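Local coordinates for glutaminyl-tRNA synthetase (Saccharomyces cerevisiae, PDB 3TL4), which attaches glutamine to tRNA(Gln) at the expense of ATP, the part described here being its appended N-terminal tRNA-binding domain, at residues K22-V25 / V30-S33; R123-Q128 / L155-W160. All blocks are in the same frame, centred on the assembly; numbering follows the deposited sequence.

Contact 1 (K22-V25 / V30-S33); sequences KEIV and VSDS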
ATOM      1  N   LYS A  22      14.580   7.108 -17.727  1.00 46.04           N
ATOM      2  CA  LYS A  22      14.293   7.141 -19.160  1.00 45.81           C
ATOM      3  C   LYS A  22      12.818   6.814 -19.425  1.00 46.49           C
ATOM      4  O   LYS A  22      12.165   7.424 -20.269  1.00 41.58           O
ATOM      5  CB  LYS A  22      15.208   6.156 -19.888  1.00 44.92           C
ATOM      6  CG  LYS A  22      15.119   6.196 -21.399  1.00 40.32           C
ATOM      7  CD  LYS A  22      15.911   5.063 -22.013  1.00 39.01           C
ATOM      8  CE  LYS A  22      15.593   4.917 -23.493  1.00 42.98           C
ATOM      9  NZ  LYS A  22      15.887   6.168 -24.244  1.00 46.53           N
ATOM     10  N   GLU A  23      12.304   5.848 -18.675  1.00 49.83           N
ATOM     11  CA  GLU A  23      10.906   5.454 -18.739  1.00 53.20           C
ATOM     12  C   GLU A  23       9.975   6.562 -18.195  1.00 52.39           C
ATOM     13  O   GLU A  23       8.970   6.913 -18.825  1.00 49.38           O
ATOM     14  CB  GLU A  23      10.740   4.152 -17.956  1.00 59.15           C
ATOM     15  CG  GLU A  23       9.342   3.588 -17.902  1.00 70.61           C
ATOM     16  CD  GLU A  23       9.197   2.540 -16.812  1.00 78.77           C
ATOM     17  OE1 GLU A  23      10.025   1.603 -16.769  1.00 80.59           O
ATOM     18  OE2 GLU A  23       8.268   2.667 -15.983  1.00 82.10           O
ATOM     19  N   ILE A  24      10.319   7.119 -17.034  1.00 45.65           N
ATOM     20  CA  ILE A  24       9.534   8.195 -16.430  1.00 39.38           C
ATOM     21  C   ILE A  24       9.309   9.412 -17.352  1.00 36.18           C
ATOM     22  O   ILE A  24       8.187   9.919 -17.448  1.00 30.71           O
ATOM     23  CB  ILE A  24      10.152   8.679 -15.104  1.00 38.40           C
ATOM     24  CG1 ILE A  24      10.011   7.603 -14.021  1.00 35.91           C
ATOM     25  CG2 ILE A  24       9.479   9.983 -14.649  1.00 39.18           C
ATOM     26  CD1 ILE A  24      10.810   7.892 -12.750  1.00 29.74           C
ATOM     27  N   VAL A  25      10.369   9.879 -18.013  1.00 34.55           N
ATOM     28  CA  VAL A  25      10.281  11.073 -18.858  1.00 40.35           C
ATOM     29  C   VAL A  25       9.510  10.808 -20.155  1.00 47.53           C
ATOM     30  O   VAL A  25       9.174  11.740 -20.889  1.00 47.90           O
ATOM     31  CB  VAL A  25      11.675  11.669 -19.196  1.00 47.32           C
ATOM     32  CG1 VAL A  25      12.304  12.310 -17.973  1.00 42.08           C
ATOM     33  CG2 VAL A  25      12.596  10.602 -19.775  1.00 51.60           C
ATOM     34  N   VAL A  30       3.196  13.021 -15.701  1.00 32.82           N
ATOM     35  CA  VAL A  30       3.692  12.396 -14.489  1.00 31.40           C
ATOM     36  C   VAL A  30       5.064  12.947 -14.074  1.00 34.09           C
ATOM     37  O   VAL A  30       5.329  13.139 -12.881  1.00 33.60           O
ATOM     38  CB  VAL A  30       3.741  10.873 -14.665  1.00 30.42           C
ATOM     39  CG1 VAL A  30       4.397  10.209 -13.470  1.00 28.69           C
ATOM     40  CG2 VAL A  30       2.321  10.332 -14.890  1.00 24.86           C
ATOM     41  N   SER A  31       5.923  13.209 -15.061  1.00 29.86           N
ATOM     42  CA  SER A  31       7.234  13.810 -14.827  1.00 30.13           C
ATOM     43  C   SER A  31       7.139  15.205 -14.230  1.00 32.62           C
ATOM     44  O   SER A  31       7.909  15.547 -13.336  1.00 32.68           O
ATOM     45  CB  SER A  31       8.043  13.887 -16.125  1.00 41.64           C
ATOM     46  OG  SER A  31       8.689  12.659 -16.399  1.00 51.81           O
ATOM     47  N   ASP A  32       6.208  16.012 -14.738  1.00 35.91           N
ATOM     48  CA  ASP A  32       5.973  17.354 -14.197  1.00 38.11           C
ATOM     49  C   ASP A  32       5.582  17.304 -12.730  1.00 32.85           C
ATOM     50  O   ASP A  32       6.057  18.108 -11.933  1.00 31.77           O
ATOM     51  CB  ASP A  32       4.874  18.082 -14.978  1.00 44.74           C
ATOM     52  CG  ASP A  32       5.355  18.601 -16.309  1.00 64.56           C
ATOM     53  OD1 ASP A  32       6.549  18.965 -16.403  1.00 71.30           O
ATOM     54  OD2 ASP A  32       4.543  18.643 -17.261  1.00 70.89           O
ATOM     55  N   SER A  33       4.685  16.380 -12.382  1.00 29.59           N
ATOM     56  CA  SER A  33       4.245  16.237 -10.995  1.00 21.98           C
ATOM     57  C   SER A  33       5.387  15.708 -10.141  1.00 23.65           C
ATOM     58  O   SER A  33       5.615  16.193  -9.032  1.00 31.59           O
ATOM     59  CB  SER A  33       3.027  15.317 -10.867  1.00 19.95           C
ATOM     60  OG  SER A  33       2.003  15.670 -11.774  1.00 30.17           O
TER
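Ser31 overlaps the last part of helix 18-24 through its hydroxyl: OG sits beside the backbone of Ile24 and Val25 and gives the closest approach of Ser31 to both. Ser31 OG lies 3.0 Å from the carbonyl O of Ile24, at best a weak hydrogen bond; the carbonyl O of Asn27, in the turn between the helices, is a second, also weak, acceptor for the same hydroxyl. OG is brought there by chi1 of -83°, which sets it beside its own backbone N, on a CB that already faces helix 18-24. The same oxygen is flanked by carbon: CG2 of Ile24 stands 3.3 Å from Ser31 OG, and CA of Val25 is equally near. Ile24 turns CG2 to that position by placing it anti to the backbone N. Val25, whose CB points away from 30-33, adds a looser flank with CG1, 4.0 Å from Ser31 OG. Only 120 Å² is buried in all, with the closest CA pair, Val25 and Ser31, 5.7 Å apart. Phe11 of helix 4-13 touches both Ile24 and Ser31, while His56 of helix 49-62 touches Ile24. Such a close approach across a few intervening residues is characteristic of two consecutive helices, 18-24 and 28-39, joined by a short turn, here within the N-terminal helical bundle of the tRNA-binding domain.

Contact 2 (R123-Q128 / L155-W160); sequences RNYVMQ and LKELKW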
ATOM      1  N   ARG A 123      -4.486 -13.321  13.223  1.00 26.57           N
ATOM      2  CA  ARG A 123      -4.924 -14.633  13.697  1.00 29.09           C
ATOM      3  C   ARG A 123      -6.328 -14.589  14.318  1.00 26.93           C
ATOM      4  O   ARG A 123      -7.154 -15.451  14.060  1.00 25.98           O
ATOM      5  CB  ARG A 123      -3.895 -15.184  14.696  1.00 29.58           C
ATOM      6  CG  ARG A 123      -4.210 -16.554  15.279  1.00 32.78           C
ATOM      7  CD  ARG A 123      -2.928 -17.255  15.794  1.00 31.69           C
ATOM      8  NE  ARG A 123      -2.507 -18.286  14.852  1.00 42.59           N
ATOM      9  CZ  ARG A 123      -1.307 -18.354  14.296  1.00 40.20           C
ATOM     10  NH1 ARG A 123      -0.378 -17.463  14.600  1.00 34.98           N
ATOM     11  NH2 ARG A 123      -1.036 -19.333  13.450  1.00 41.09           N
ATOM     12  N   ASN A 124      -6.596 -13.587  15.142  1.00 23.61           N
ATOM     13  CA  ASN A 124      -7.935 -13.419  15.690  1.00 27.11           C
ATOM     14  C   ASN A 124      -8.975 -13.301  14.586  1.00 23.24           C
ATOM     15  O   ASN A 124      -9.992 -13.983  14.618  1.00 21.11           O
ATOM     16  CB  ASN A 124      -8.018 -12.192  16.614  1.00 28.16           C
ATOM     17  CG  ASN A 124      -7.217 -12.370  17.901  1.00 41.81           C
ATOM     18  OD1 ASN A 124      -6.953 -13.499  18.332  1.00 45.72           O
ATOM     19  ND2 ASN A 124      -6.827 -11.252  18.523  1.00 41.73           N
ATOM     20  N   TYR A 125      -8.721 -12.420  13.619  1.00 24.30           N
ATOM     21  CA  TYR A 125      -9.671 -12.195  12.526  1.00 20.02           C
ATOM     22  C   TYR A 125      -9.892 -13.433  11.670  1.00 18.16           C
ATOM     23  O   TYR A 125     -11.023 -13.739  11.309  1.00 19.96           O
ATOM     24  CB  TYR A 125      -9.271 -10.982  11.682  1.00 24.42           C
ATOM     25  CG  TYR A 125      -9.580  -9.697  12.398  1.00 25.50           C
ATOM     26  CD1 TYR A 125     -10.897  -9.336  12.662  1.00 33.83           C
ATOM     27  CD2 TYR A 125      -8.571  -8.862  12.834  1.00 33.96           C
ATOM     28  CE1 TYR A 125     -11.204  -8.175  13.339  1.00 39.93           C
ATOM     29  CE2 TYR A 125      -8.865  -7.685  13.515  1.00 39.92           C
ATOM     30  CZ  TYR A 125     -10.183  -7.350  13.764  1.00 43.65           C
ATOM     31  OH  TYR A 125     -10.481  -6.186  14.435  1.00 51.37           O
ATOM     32  N   VAL A 126      -8.811 -14.154  11.382  1.00 21.66           N
ATOM     33  CA  VAL A 126      -8.877 -15.421  10.663  1.00 23.35           C
ATOM     34  C   VAL A 126      -9.701 -16.464  11.440  1.00 29.94           C
ATOM     35  O   VAL A 126     -10.550 -17.158  10.868  1.00 29.39           O
ATOM     36  CB  VAL A 126      -7.452 -15.983  10.403  1.00 20.04           C
ATOM     37  CG1 VAL A 126      -7.520 -17.426   9.909  1.00 19.15           C
ATOM     38  CG2 VAL A 126      -6.680 -15.084   9.432  1.00 16.85           C
HETATM   39  N   MSE A 127      -9.454 -16.563  12.743  1.00 26.95           N
HETATM   40  CA  MSE A 127     -10.191 -17.498  13.602  1.00 28.80           C
HETATM   41  C   MSE A 127     -11.688 -17.235  13.577  1.00 19.13           C
HETATM   42  O   MSE A 127     -12.488 -18.158  13.473  1.00 19.53           O
HETATM   43  CB  MSE A 127      -9.706 -17.409  15.047  1.00 25.57           C
HETATM   44  CG  MSE A 127      -8.303 -17.909  15.249  1.00 34.82           C
HETATM   45 SE   MSE A 127      -7.816 -17.949  17.141  1.00 82.17          SE
HETATM   46  CE  MSE A 127      -9.070 -19.326  17.733  1.00115.76           C
ATOM     47  N   GLN A 128     -12.036 -15.962  13.683  1.00 13.67           N
ATOM     48  CA  GLN A 128     -13.415 -15.496  13.653  1.00 20.93           C
ATOM     49  C   GLN A 128     -14.092 -15.876  12.343  1.00 23.00           C
ATOM     50  O   GLN A 128     -15.220 -16.370  12.335  1.00 27.16           O
ATOM     51  CB  GLN A 128     -13.411 -13.977  13.794  1.00 30.38           C
ATOM     52  CG  GLN A 128     -14.576 -13.372  14.556  1.00 47.85           C
ATOM     53  CD  GLN A 128     -14.361 -11.882  14.840  1.00 53.52           C
ATOM     54  OE1 GLN A 128     -13.629 -11.513  15.766  1.00 53.37           O
ATOM     55  NE2 GLN A 128     -14.986 -11.026  14.033  1.00 55.54           N
ATOM     56  N   LEU A 155     -11.312  -8.602   4.249  1.00 19.86           N
ATOM     57  CA  LEU A 155     -11.844  -8.166   5.542  1.00 22.07           C
ATOM     58  C   LEU A 155     -11.383  -6.742   5.799  1.00 25.95           C
ATOM     59  O   LEU A 155     -10.188  -6.466   5.734  1.00 30.29           O
ATOM     60  CB  LEU A 155     -11.324  -9.058   6.672  1.00 25.67           C
ATOM     61  CG  LEU A 155     -11.836 -10.492   6.749  1.00 24.12           C
ATOM     62  CD1 LEU A 155     -11.184 -11.240   7.909  1.00 18.56           C
ATOM     63  CD2 LEU A 155     -13.366 -10.492   6.875  1.00 23.91           C
ATOM     64  N   LYS A 156     -12.318  -5.838   6.079  1.00 25.56           N
ATOM     65  CA  LYS A 156     -11.974  -4.424   6.272  1.00 33.93           C
ATOM     66  C   LYS A 156     -11.107  -4.168   7.505  1.00 29.89           C
ATOM     67  O   LYS A 156     -10.414  -3.173   7.565  1.00 33.25           O
ATOM     68  CB  LYS A 156     -13.229  -3.546   6.338  1.00 38.05           C
ATOM     69  CG  LYS A 156     -14.024  -3.683   7.622  1.00 43.96           C
ATOM     70  CD  LYS A 156     -15.469  -3.243   7.411  1.00 52.35           C
ATOM     71  CE  LYS A 156     -16.339  -3.563   8.618  1.00 57.03           C
ATOM     72  NZ  LYS A 156     -16.034  -2.665   9.765  1.00 64.41           N
ATOM     73  N   GLU A 157     -11.154  -5.063   8.484  1.00 28.08           N
ATOM     74  CA  GLU A 157     -10.273  -4.950   9.642  1.00 32.68           C
ATOM     75  C   GLU A 157      -8.815  -5.185   9.256  1.00 32.46           C
ATOM     76  O   GLU A 157      -7.907  -4.766   9.976  1.00 30.68           O
ATOM     77  CB  GLU A 157     -10.677  -5.933  10.744  1.00 37.29           C
ATOM     78  CG  GLU A 157     -12.028  -5.663  11.381  1.00 42.54           C
ATOM     79  CD  GLU A 157     -13.189  -6.228  10.575  1.00 45.62           C
ATOM     80  OE1 GLU A 157     -12.945  -6.879   9.531  1.00 31.19           O
ATOM     81  OE2 GLU A 157     -14.348  -6.011  10.993  1.00 53.64           O
ATOM     82  N   LEU A 158      -8.598  -5.848   8.119  1.00 30.87           N
ATOM     83  CA  LEU A 158      -7.246  -6.187   7.654  1.00 28.01           C
ATOM     84  C   LEU A 158      -6.748  -5.314   6.503  1.00 27.93           C
ATOM     85  O   LEU A 158      -5.713  -5.600   5.904  1.00 34.10           O
ATOM     86  CB  LEU A 158      -7.167  -7.665   7.248  1.00 15.67           C
ATOM     87  CG  LEU A 158      -7.499  -8.609   8.403  1.00 19.97           C
ATOM     88  CD1 LEU A 158      -7.317 -10.060   7.983  1.00 20.95           C
ATOM     89  CD2 LEU A 158      -6.624  -8.255   9.595  1.00 19.32           C
ATOM     90  N   LYS A 159      -7.488  -4.262   6.191  1.00 22.16           N
ATOM     91  CA  LYS A 159      -7.097  -3.346   5.125  1.00 25.89           C
ATOM     92  C   LYS A 159      -5.640  -2.907   5.225  1.00 26.73           C
ATOM     93  O   LYS A 159      -4.921  -2.884   4.229  1.00 26.31           O
ATOM     94  CB  LYS A 159      -7.991  -2.108   5.139  1.00 31.44           C
ATOM     95  CG  LYS A 159      -7.602  -1.069   4.093  1.00 39.74           C
ATOM     96  CD  LYS A 159      -8.541   0.128   4.120  1.00 41.19           C
ATOM     97  CE  LYS A 159      -8.407   0.954   2.844  1.00 48.79           C
ATOM     98  NZ  LYS A 159      -9.183   2.224   2.908  1.00 51.08           N
ATOM     99  N   TRP A 160      -5.212  -2.560   6.434  1.00 28.40           N
ATOM    100  CA  TRP A 160      -3.870  -2.014   6.642  1.00 29.49           C
ATOM    101  C   TRP A 160      -2.841  -3.047   7.089  1.00 31.37           C
ATOM    102  O   TRP A 160      -1.681  -2.709   7.316  1.00 36.76           O
ATOM    103  CB  TRP A 160      -3.920  -0.859   7.641  1.00 25.10           C
ATOM    104  CG  TRP A 160      -4.853   0.234   7.217  1.00 28.18           C
ATOM    105  CD1 TRP A 160      -5.975   0.658   7.869  1.00 24.27           C
ATOM    106  CD2 TRP A 160      -4.758   1.028   6.027  1.00 31.97           C
ATOM    107  NE1 TRP A 160      -6.574   1.678   7.172  1.00 30.41           N
ATOM    108  CE2 TRP A 160      -5.849   1.922   6.035  1.00 32.63           C
ATOM    109  CE3 TRP A 160      -3.854   1.071   4.959  1.00 28.84           C
ATOM    110  CZ2 TRP A 160      -6.063   2.848   5.013  1.00 26.73           C
ATOM    111  CZ3 TRP A 160      -4.063   1.991   3.952  1.00 28.13           C
ATOM    112  CH2 TRP A 160      -5.160   2.871   3.986  1.00 26.43           C
TER
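Tyr125 and Glu157 meet with their side chains crossing at about a right angle, the phenol ring of one receiving the aliphatic part of the other. CB of Glu157 stands 3.6 Å from the centroid of the Tyr125 ring and 21° off the ring normal, which identifies a CH-pi contact over one face, displaced toward the rim. The displacement is toward the hydroxyl end, since CB of Glu157 is 3.4 Å from Tyr125 CZ. Further out, CG of Glu157 comes within 3.3 Å of Tyr125 CE1. A bend at chi2 of 83° then turns the carboxylate, whose plane is inclined by 28° to the ring; OE2 makes a long salt bridge to NZ of Lys156 in the same loop. Leu158 meets the tyrosine differently: the two side chains slide past each other in opposite directions, with CD2 of Leu158 3.8 Å from Tyr125 CD2 in an oblique approach. Leu155 stays near the root of the ring, its CD1 lying 4.2 Å from Tyr125 CB. Replacing Tyr125 with an alanine would probably leave the CB and CG of Glu157 without the surface they rest on and open a gap beside Leu158 CD2. The loop is itself turned tightly, the N of Leu158 bonding to the O of Leu155 at 2.9 Å. Together the contacts lay the loop that follows helix 145-153 against one side of helix 119-132. Val152 of helix 145-153 touches both Val126 and Leu158, Phe166 at the start of helix 166-178 meets Leu158, and Arg123 forms a salt bridge with Glu173 of helix 166-178.

Contact 1 and contact 2 follow one another along the chain, the first closing before the second opens, and they share no helix. Their centres are 38 Å apart and their nearest atoms about 21 Å, on opposite sides of the chain's centre. Contact 1 joins helices 18-24 and 28-39; contact 2 joins helix 119-132 to the loop between helices 145-153 and 166-178. Both belong to the same RNA-binding family region. The domain is built of helices and loops without strands, and a radius of gyration of 22 Å for 186 modelled residues suggests an extended shape. The two contacts are local to different parts of it, contact 1 among the N-terminal helices and contact 2 among the later ones.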